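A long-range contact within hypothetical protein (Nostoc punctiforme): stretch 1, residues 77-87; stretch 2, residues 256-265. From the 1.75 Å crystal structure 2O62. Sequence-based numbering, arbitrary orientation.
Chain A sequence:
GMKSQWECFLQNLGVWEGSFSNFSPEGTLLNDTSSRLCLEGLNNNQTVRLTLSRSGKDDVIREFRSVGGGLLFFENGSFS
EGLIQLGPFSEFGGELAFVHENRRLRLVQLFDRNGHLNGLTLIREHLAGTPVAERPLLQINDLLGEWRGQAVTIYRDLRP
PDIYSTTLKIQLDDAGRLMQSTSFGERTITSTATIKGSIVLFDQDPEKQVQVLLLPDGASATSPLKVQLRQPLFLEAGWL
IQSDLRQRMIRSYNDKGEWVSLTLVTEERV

Stretch 1, residues 77-87: GSFSEGLIQLG
Stretch 2 256-265: KGEWVSLTLV

The two stretches run antiparallel, their end-to-end directions 169° apart, and bury 470 Å² between them although any touching pair is at least 171 positions apart in sequence. They are close at one end and splayed at the other: CA atoms lie 4.7 Å apart at Q85 and E258, 4.8 Å at L86 and G257 and 5.1 Å at I84 and W259, but 7.5 Å at S80 and L262 and 8.7 Å at S78 and L264. Backbone pairing is therefore confined to the close end, as a single antiparallel bridge between Q85 (phi/psi -132/123) and E258 (-93/130). W259 N donates to I84 O at 2.8 Å, almost linearly, and L86 N donates to G257 O, also at 2.8 Å. The same carbonyls receive longer CA-H...O contacts, I84 O from E258 CA at 3.6 Å and G257 O from Q85 CA at 3.5 Å.

W259 gives up the most surface, 74 Å². Its CA-to-CB bond points toward stretch 1, and with chi1 t and chi2 37° the large indole extends from the close end toward the splayed end, on the L262 side of the bridge. I84 (chi1 m, chi2 t) points away at CB, yet I84 CG1 comes 4.4 Å from W259 CE3, near the ring plane, an apolar edge contact. The indole nitrogen is satisfied within its own strand: W259 NE1 donates to S261 O at 3.0 Å.

G257 follows with 57 Å². Its phi/psi of 71/20 favours glycine, and a CB on G257 would point toward stretch 1, only 3.2 Å from both L86 O and Q85 NE2. The absent side chain leaves room for the Q85 amide. Q85 (t, p, chi3 59°) starts sideways, then folds so that Q85 NE2 donates across the contact to K256 O at 2.9 Å, tying the segment before the strand to stretch 1, and within its own stretch to L86 O, also at 2.9 Å. Q85 OE1 accepts from a water at 2.7 Å; that water also donates to E258 OE2 at 2.5 Å, linking two polar side chains where the contact opens to solvent.

At the splayed end, side chains bridge the wider gap. S80 (chi1 t, phi/psi -138/145), covered over 53 Å², and L262 (t, p; -140/135) point toward one another, with S80 CB 3.3 Å from L262 CD1. The small serine leaves space for the leucine branches, and its OG is hydrogen-bonded elsewhere in the structure. Farther along, S78 CB (chi1 m) lies 4.3 Å from L264 CD2 (t, p), repeating the serine-leucine pairing in the buried interior.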

# COMPACT_ATOMS: atom_id res chain seq x y z
N GLY A 77 8.16 -10.92 -1.34
CA GLY A 77 7.68 -10.53 -2.65
C GLY A 77 6.84 -9.27 -2.62
O GLY A 77 6.55 -8.72 -3.66
N SER A 78 6.44 -8.79 -1.44
CA SER A 78 5.70 -7.54 -1.37
C SER A 78 6.56 -6.40 -1.91
O SER A 78 7.78 -6.46 -1.87
CB SER A 78 5.27 -7.22 0.07
OG SER A 78 4.37 -8.22 0.54
N PHE A 79 5.93 -5.39 -2.46
CA PHE A 79 6.69 -4.31 -3.09
C PHE A 79 5.95 -3.02 -3.18
O PHE A 79 4.74 -2.92 -2.92
CB PHE A 79 7.13 -4.74 -4.51
CG PHE A 79 5.98 -4.92 -5.52
CD1 PHE A 79 5.35 -6.16 -5.67
CD2 PHE A 79 5.57 -3.85 -6.37
CE1 PHE A 79 4.35 -6.33 -6.63
CE2 PHE A 79 4.55 -4.03 -7.30
CZ PHE A 79 3.94 -5.26 -7.42
N SER A 80 6.66 -2.00 -3.62
CA SER A 80 6.06 -0.75 -3.98
C SER A 80 6.68 -0.24 -5.24
O SER A 80 7.90 -0.34 -5.40
CB SER A 80 6.27 0.30 -2.90
OG SER A 80 5.75 1.56 -3.29
N GLU A 81 5.85 0.40 -6.05
CA GLU A 81 6.26 1.02 -7.30
C GLU A 81 5.79 2.47 -7.34
O GLU A 81 4.76 2.80 -6.81
CB GLU A 81 5.67 0.28 -8.51
CG GLU A 81 6.44 0.64 -9.79
CD GLU A 81 6.05 -0.16 -11.05
OE1 GLU A 81 5.03 -0.88 -11.05
OE2 GLU A 81 6.81 -0.04 -12.04
N GLY A 82 6.59 3.34 -7.93
CA GLY A 82 6.21 4.74 -8.10
C GLY A 82 7.32 5.59 -8.62
O GLY A 82 8.34 5.08 -9.09
N LEU A 83 7.13 6.89 -8.55
CA LEU A 83 8.18 7.76 -9.05
C LEU A 83 9.30 7.92 -8.04
O LEU A 83 9.08 7.88 -6.81
CB LEU A 83 7.61 9.11 -9.45
CG LEU A 83 6.53 9.08 -10.56
CD1 LEU A 83 6.00 10.48 -10.75
CD2 LEU A 83 7.05 8.49 -11.87
N ILE A 84 10.49 8.09 -8.60
CA ILE A 84 11.72 8.38 -7.86
C ILE A 84 11.78 9.87 -7.42
O ILE A 84 12.20 10.14 -6.29
CB ILE A 84 12.94 8.04 -8.70
CG1 ILE A 84 12.95 6.56 -9.02
CG2 ILE A 84 14.18 8.42 -7.96
CD1 ILE A 84 14.20 6.17 -9.76
N GLN A 85 11.44 10.80 -8.31
CA GLN A 85 11.60 12.25 -8.05
C GLN A 85 10.32 13.00 -8.40
O GLN A 85 9.85 12.95 -9.53
CB GLN A 85 12.74 12.81 -8.86
CG GLN A 85 12.97 14.31 -8.67
CD GLN A 85 13.30 14.69 -7.22
OE1 GLN A 85 14.28 14.20 -6.66
NE2 GLN A 85 12.50 15.57 -6.62
N LEU A 86 9.76 13.72 -7.43
CA LEU A 86 8.56 14.51 -7.67
C LEU A 86 8.89 15.95 -8.05
O LEU A 86 9.96 16.46 -7.76
CB LEU A 86 7.72 14.52 -6.44
CG LEU A 86 7.34 13.10 -5.97
CD1 LEU A 86 6.53 13.15 -4.68
CD2 LEU A 86 6.62 12.23 -7.02
N GLY A 87 7.95 16.62 -8.69
CA GLY A 87 8.19 17.98 -9.17
C GLY A 87 7.03 18.48 -9.98
O GLY A 87 6.01 17.82 -10.04
N LYS A 256 12.57 17.24 -0.49
CA LYS A 256 13.04 17.62 -1.82
C LYS A 256 12.30 16.82 -2.92
O LYS A 256 12.66 16.93 -4.11
CB LYS A 256 14.56 17.42 -1.95
CG LYS A 256 15.39 18.30 -1.00
CD LYS A 256 16.90 18.19 -1.29
N GLY A 257 11.31 16.05 -2.52
CA GLY A 257 10.54 15.16 -3.38
C GLY A 257 11.25 13.93 -3.90
O GLY A 257 10.80 13.32 -4.86
N GLU A 258 12.34 13.52 -3.24
CA GLU A 258 13.10 12.33 -3.62
C GLU A 258 12.56 11.14 -2.83
O GLU A 258 12.41 11.24 -1.64
CB GLU A 258 14.61 12.48 -3.29
CG GLU A 258 15.27 13.71 -3.81
CD GLU A 258 16.58 14.14 -3.07
OE1 GLU A 258 16.82 13.79 -1.90
OE2 GLU A 258 17.36 14.90 -3.69
N TRP A 259 12.24 10.02 -3.48
CA TRP A 259 11.94 8.80 -2.79
C TRP A 259 13.14 8.32 -1.98
O TRP A 259 14.25 8.25 -2.48
CB TRP A 259 11.55 7.75 -3.82
CG TRP A 259 11.19 6.44 -3.24
CD1 TRP A 259 10.52 6.20 -2.09
CD2 TRP A 259 11.46 5.19 -3.84
NE1 TRP A 259 10.36 4.82 -1.91
CE2 TRP A 259 10.93 4.19 -2.98
CE3 TRP A 259 12.07 4.81 -5.03
CZ2 TRP A 259 11.00 2.84 -3.29
CZ3 TRP A 259 12.17 3.45 -5.31
CH2 TRP A 259 11.67 2.49 -4.44
N VAL A 260 12.94 8.03 -0.70
CA VAL A 260 14.06 7.62 0.13
C VAL A 260 13.96 6.19 0.65
O VAL A 260 14.98 5.53 0.82
CB VAL A 260 14.34 8.61 1.31
CG1 VAL A 260 14.78 9.95 0.74
CG2 VAL A 260 13.17 8.79 2.15
N SER A 261 12.75 5.70 0.91
CA SER A 261 12.63 4.41 1.60
C SER A 261 11.21 3.81 1.48
O SER A 261 10.25 4.49 1.05
CB SER A 261 13.06 4.57 3.05
OG SER A 261 12.07 5.28 3.80
N LEU A 262 11.10 2.55 1.91
CA LEU A 262 9.85 1.82 1.94
C LEU A 262 9.82 1.01 3.19
O LEU A 262 10.80 0.37 3.56
CB LEU A 262 9.77 0.90 0.74
CG LEU A 262 8.51 0.14 0.48
CD1 LEU A 262 7.46 1.12 0.07
CD2 LEU A 262 8.76 -0.90 -0.67
N THR A 263 8.68 1.06 3.87
CA THR A 263 8.49 0.38 5.15
C THR A 263 7.30 -0.58 5.12
O THR A 263 6.24 -0.23 4.60
CB THR A 263 8.23 1.44 6.26
OG1 THR A 263 9.39 2.30 6.35
CG2 THR A 263 8.00 0.81 7.62
N LEU A 264 7.48 -1.77 5.71
CA LEU A 264 6.41 -2.75 5.86
C LEU A 264 6.26 -3.12 7.32
O LEU A 264 7.19 -3.58 7.97
CB LEU A 264 6.69 -3.97 4.98
CG LEU A 264 5.59 -5.05 4.99
CD1 LEU A 264 4.36 -4.60 4.40
CD2 LEU A 264 6.13 -6.27 4.18
N VAL A 265 5.08 -2.80 7.85
CA VAL A 265 4.69 -3.06 9.22
C VAL A 265 3.81 -4.32 9.25
O VAL A 265 2.88 -4.44 8.47
CB VAL A 265 3.86 -1.93 9.73
CG1 VAL A 265 3.46 -2.15 11.17
CG2 VAL A 265 4.61 -0.60 9.56
O HOH W 1 16.30 15.77 -5.81